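Local coordinates for VAO-type flavoprotein oxidase VAO615 (Myceliophthora thermophila, PDB 6F73) that is probably an FAD-dependent oxidoreductase that, once reduced, reacts rapidly with molecular oxygen, although no substrate has yet been identified, at residues G230-G235 and G245-N250. Sequence-based numbering, arbitrary orientation.
Sequences GYTQGG and GVAADN. With FAD (flavin-adenine dinucleotide), chain E.
Gly235, just past the C-terminal end of helix 227-233, accepts the one direct hydrogen bond between the two segments. Its carbonyl O takes the backbone N-H of Ala248, with Ala248 N 3.0 Å from Gly235 O. Val246 CG1, anti to its own backbone N (chi1 171°), reaches the same Gly235 O at 3.0 Å.

Apolar contact is made by the methyl group of Ala247, which points at the helix. Ala247 CB rests 3.3 Å from Tyr231 CE2, approaching the ring obliquely. With CG anti to the backbone N (chi1 172°), the Tyr231 ring lies between this methyl and the cofactor: FAD O2' sits at the ring edge, 3.4 Å from Tyr231 CD1. The phenol OH is held by His237 O. Other methyl contacts are van der Waals approaches to oxygen: Ala247 CB meets Gly235 O and Thr232 OG1, and Ala248 CB packs against Thr232 O.

A water adds a looser link, donating to Ala247 O and weakly to Thr232 OG1, whose main partner is Ile227 O. Within 245-250, Asp249 OD2 receives Val246 N-H from above the carboxylate plane at 2.9 Å, while Asp249 OD1 forms a salt bridge with Arg470.

On the cofactor side, Gly230 N donates to FAD O2P over 3.1 Å. The buried contact thus joins a phosphate-binding helix of the FAD-binding PCMH-type domain to the turn leading into strand 251-257. Gly235 O, bonded to Ala248 N and closely packed by Val246 CG1, is its polar focus; neighbouring Gly236 adds a backbone bond to Ala247, whose methyl lies against the ring bordering FAD O2'.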
loop_
_atom_site.group_PDB
_atom_site.type_symbol
_atom_site.label_atom_id
_atom_site.label_comp_id
_atom_site.label_asym_id
_atom_site.label_seq_id
_atom_site.Cartn_x
_atom_site.Cartn_y
_atom_site.Cartn_z
ATOM N N GLY A 230 -3.053 2.565 5.495
ATOM C CA GLY A 230 -3.417 2.776 4.084
ATOM C C GLY A 230 -3.766 1.526 3.294
ATOM O O GLY A 230 -4.508 1.602 2.318
ATOM N N TYR A 231 -3.227 0.381 3.724
ATOM C CA TYR A 231 -3.494 -0.896 3.077
ATOM C C TYR A 231 -4.992 -1.239 3.054
ATOM O O TYR A 231 -5.601 -1.291 1.978
ATOM C CB TYR A 231 -2.672 -2.021 3.731
ATOM C CG TYR A 231 -3.058 -3.386 3.226
ATOM C CD1 TYR A 231 -2.586 -3.863 2.006
ATOM C CD2 TYR A 231 -3.923 -4.189 3.953
ATOM C CE1 TYR A 231 -2.965 -5.111 1.528
ATOM C CE2 TYR A 231 -4.310 -5.433 3.487
ATOM C CZ TYR A 231 -3.836 -5.894 2.276
ATOM O OH TYR A 231 -4.248 -7.140 1.839
ATOM N N THR A 232 -5.579 -1.468 4.230
ATOM C CA THR A 232 -7.013 -1.760 4.316
ATOM C C THR A 232 -7.874 -0.549 3.936
ATOM O O THR A 232 -8.891 -0.698 3.255
ATOM C CB THR A 232 -7.411 -2.256 5.714
ATOM O OG1 THR A 232 -6.743 -3.490 5.994
ATOM C CG2 THR A 232 -8.884 -2.504 5.795
ATOM N N GLN A 233 -7.466 0.645 4.347
ATOM C CA GLN A 233 -8.267 1.840 4.080
ATOM C C GLN A 233 -8.390 2.115 2.578
ATOM O O GLN A 233 -9.421 2.606 2.135
ATOM C CB GLN A 233 -7.727 3.060 4.839
ATOM C CG GLN A 233 -7.859 2.927 6.361
ATOM C CD GLN A 233 -7.245 4.094 7.130
ATOM O OE1 GLN A 233 -7.504 5.271 6.837
ATOM N NE2 GLN A 233 -6.452 3.768 8.143
ATOM N N GLY A 234 -7.351 1.776 1.807
ATOM C CA GLY A 234 -7.348 1.934 0.349
ATOM C C GLY A 234 -7.850 0.735 -0.442
ATOM O O GLY A 234 -7.975 0.823 -1.666
ATOM N N GLY A 235 -8.168 -0.362 0.253
ATOM C CA GLY A 235 -8.694 -1.584 -0.359
ATOM C C GLY A 235 -7.897 -2.769 0.145
ATOM O O GLY A 235 -8.353 -3.513 1.023
ATOM N N GLY A 245 -11.964 -12.160 -0.154
ATOM C CA GLY A 245 -12.162 -10.800 -0.630
ATOM C C GLY A 245 -11.023 -9.846 -0.313
ATOM O O GLY A 245 -9.971 -10.234 0.186
ATOM N N VAL A 246 -11.270 -8.579 -0.611
ATOM C CA VAL A 246 -10.309 -7.504 -0.413
ATOM C C VAL A 246 -10.224 -7.245 1.105
ATOM O O VAL A 246 -11.146 -7.605 1.848
ATOM C CB VAL A 246 -10.754 -6.285 -1.265
ATOM C CG1 VAL A 246 -9.945 -5.045 -0.978
ATOM C CG2 VAL A 246 -10.648 -6.619 -2.747
ATOM N N ALA A 247 -9.115 -6.687 1.584
ATOM C CA ALA A 247 -8.962 -6.434 3.025
ATOM C C ALA A 247 -10.101 -5.562 3.576
ATOM O O ALA A 247 -10.647 -5.851 4.644
ATOM C CB ALA A 247 -7.620 -5.799 3.330
ATOM N N ALA A 248 -10.466 -4.527 2.817
ATOM C CA ALA A 248 -11.610 -3.669 3.138
ATOM C C ALA A 248 -12.916 -4.446 3.352
ATOM O O ALA A 248 -13.708 -4.079 4.225
ATOM C CB ALA A 248 -11.798 -2.599 2.070
ATOM N N ASP A 249 -13.119 -5.516 2.576
ATOM C CA ASP A 249 -14.285 -6.391 2.723
ATOM C C ASP A 249 -14.355 -7.083 4.088
ATOM O O ASP A 249 -15.443 -7.466 4.521
ATOM C CB ASP A 249 -14.303 -7.501 1.648
ATOM C CG ASP A 249 -14.483 -6.976 0.227
ATOM O OD1 ASP A 249 -15.107 -5.903 0.038
ATOM O OD2 ASP A 249 -14.034 -7.682 -0.713
ATOM N N ASN A 250 -13.195 -7.268 4.729
ATOM C CA ASN A 250 -13.075 -7.979 6.002
ATOM C C ASN A 250 -13.095 -7.115 7.253
ATOM O O ASN A 250 -12.920 -7.640 8.366
ATOM C CB ASN A 250 -11.787 -8.794 5.985
ATOM C CG ASN A 250 -11.882 -9.970 5.059
ATOM O OD1 ASN A 250 -12.349 -11.024 5.467
ATOM N ND2 ASN A 250 -11.472 -9.791 3.805
HETATM P PA FAD E . 1.836 4.837 5.330
HETATM O O1A FAD E . 2.670 5.520 4.277
HETATM O O2A FAD E . 2.279 4.983 6.762
HETATM O O5B FAD E . 0.333 5.378 5.167
HETATM C C5B FAD E . -0.376 5.231 3.942
HETATM C C4B FAD E . -1.553 6.193 3.860
HETATM O O4B FAD E . -2.518 5.795 4.830
HETATM C C3B FAD E . -1.189 7.635 4.171
HETATM O O3B FAD E . -1.996 8.536 3.406
HETATM C C2B FAD E . -1.510 7.784 5.639
HETATM O O2B FAD E . -1.848 9.126 5.985
HETATM C C1B FAD E . -2.687 6.841 5.785
HETATM N N9A FAD E . -2.774 6.285 7.148
HETATM C C8A FAD E . -1.965 5.360 7.695
HETATM N N7A FAD E . -2.343 5.089 8.963
HETATM C C5A FAD E . -3.407 5.851 9.234
HETATM C C6A FAD E . -4.293 6.054 10.389
HETATM N N6A FAD E . -4.079 5.352 11.522
HETATM N N1A FAD E . -5.304 6.953 10.265
HETATM C C2A FAD E . -5.507 7.650 9.122
HETATM N N3A FAD E . -4.734 7.506 8.032
HETATM C C4A FAD E . -3.694 6.637 8.031
HETATM N N1 FAD E . -0.645 -3.101 -1.394
HETATM C C2 FAD E . -1.425 -4.132 -1.793
HETATM O O2 FAD E . -2.647 -3.927 -1.920
HETATM N N3 FAD E . -0.924 -5.358 -2.040
HETATM C C4 FAD E . 0.377 -5.649 -1.914
HETATM O O4 FAD E . 0.777 -6.806 -2.157
HETATM C C4X FAD E . 1.306 -4.574 -1.479
HETATM N N5 FAD E . 2.632 -4.767 -1.323
HETATM C C5X FAD E . 3.455 -3.760 -0.927
HETATM C C6 FAD E . 4.830 -3.999 -0.768
HETATM C C7 FAD E . 5.693 -2.964 -0.358
HETATM C C7M FAD E . 7.171 -3.265 -0.220
HETATM C C8 FAD E . 5.121 -1.592 -0.096
HETATM C C8M FAD E . 5.854 -0.368 0.444
HETATM C C9 FAD E . 3.758 -1.381 -0.241
HETATM C C9A FAD E . 2.893 -2.394 -0.653
HETATM N N10 FAD E . 1.496 -2.174 -0.790
HETATM C C10 FAD E . 0.690 -3.245 -1.223
HETATM C "C1'" FAD E . 0.875 -0.851 -0.626
HETATM C "C2'" FAD E . 0.274 -0.421 0.676
HETATM O "O2'" FAD E . -0.985 -1.087 0.747
HETATM C "C3'" FAD E . 0.087 1.095 0.607
HETATM O "O3'" FAD E . 1.328 1.782 0.363
HETATM C "C4'" FAD E . -0.558 1.651 1.868
HETATM O "O4'" FAD E . -1.168 2.911 1.563
HETATM C "C5'" FAD E . 0.479 1.847 2.951
HETATM O "O5'" FAD E . -0.121 1.749 4.231
HETATM P P FAD E . 0.764 2.122 5.513
HETATM O O1P FAD E . 1.574 0.883 5.801
HETATM O O2P FAD E . -0.175 2.670 6.555
HETATM O O3P FAD E . 1.788 3.256 4.974
HETATM O O HOH W 1 -9.023 -5.832 7.064
#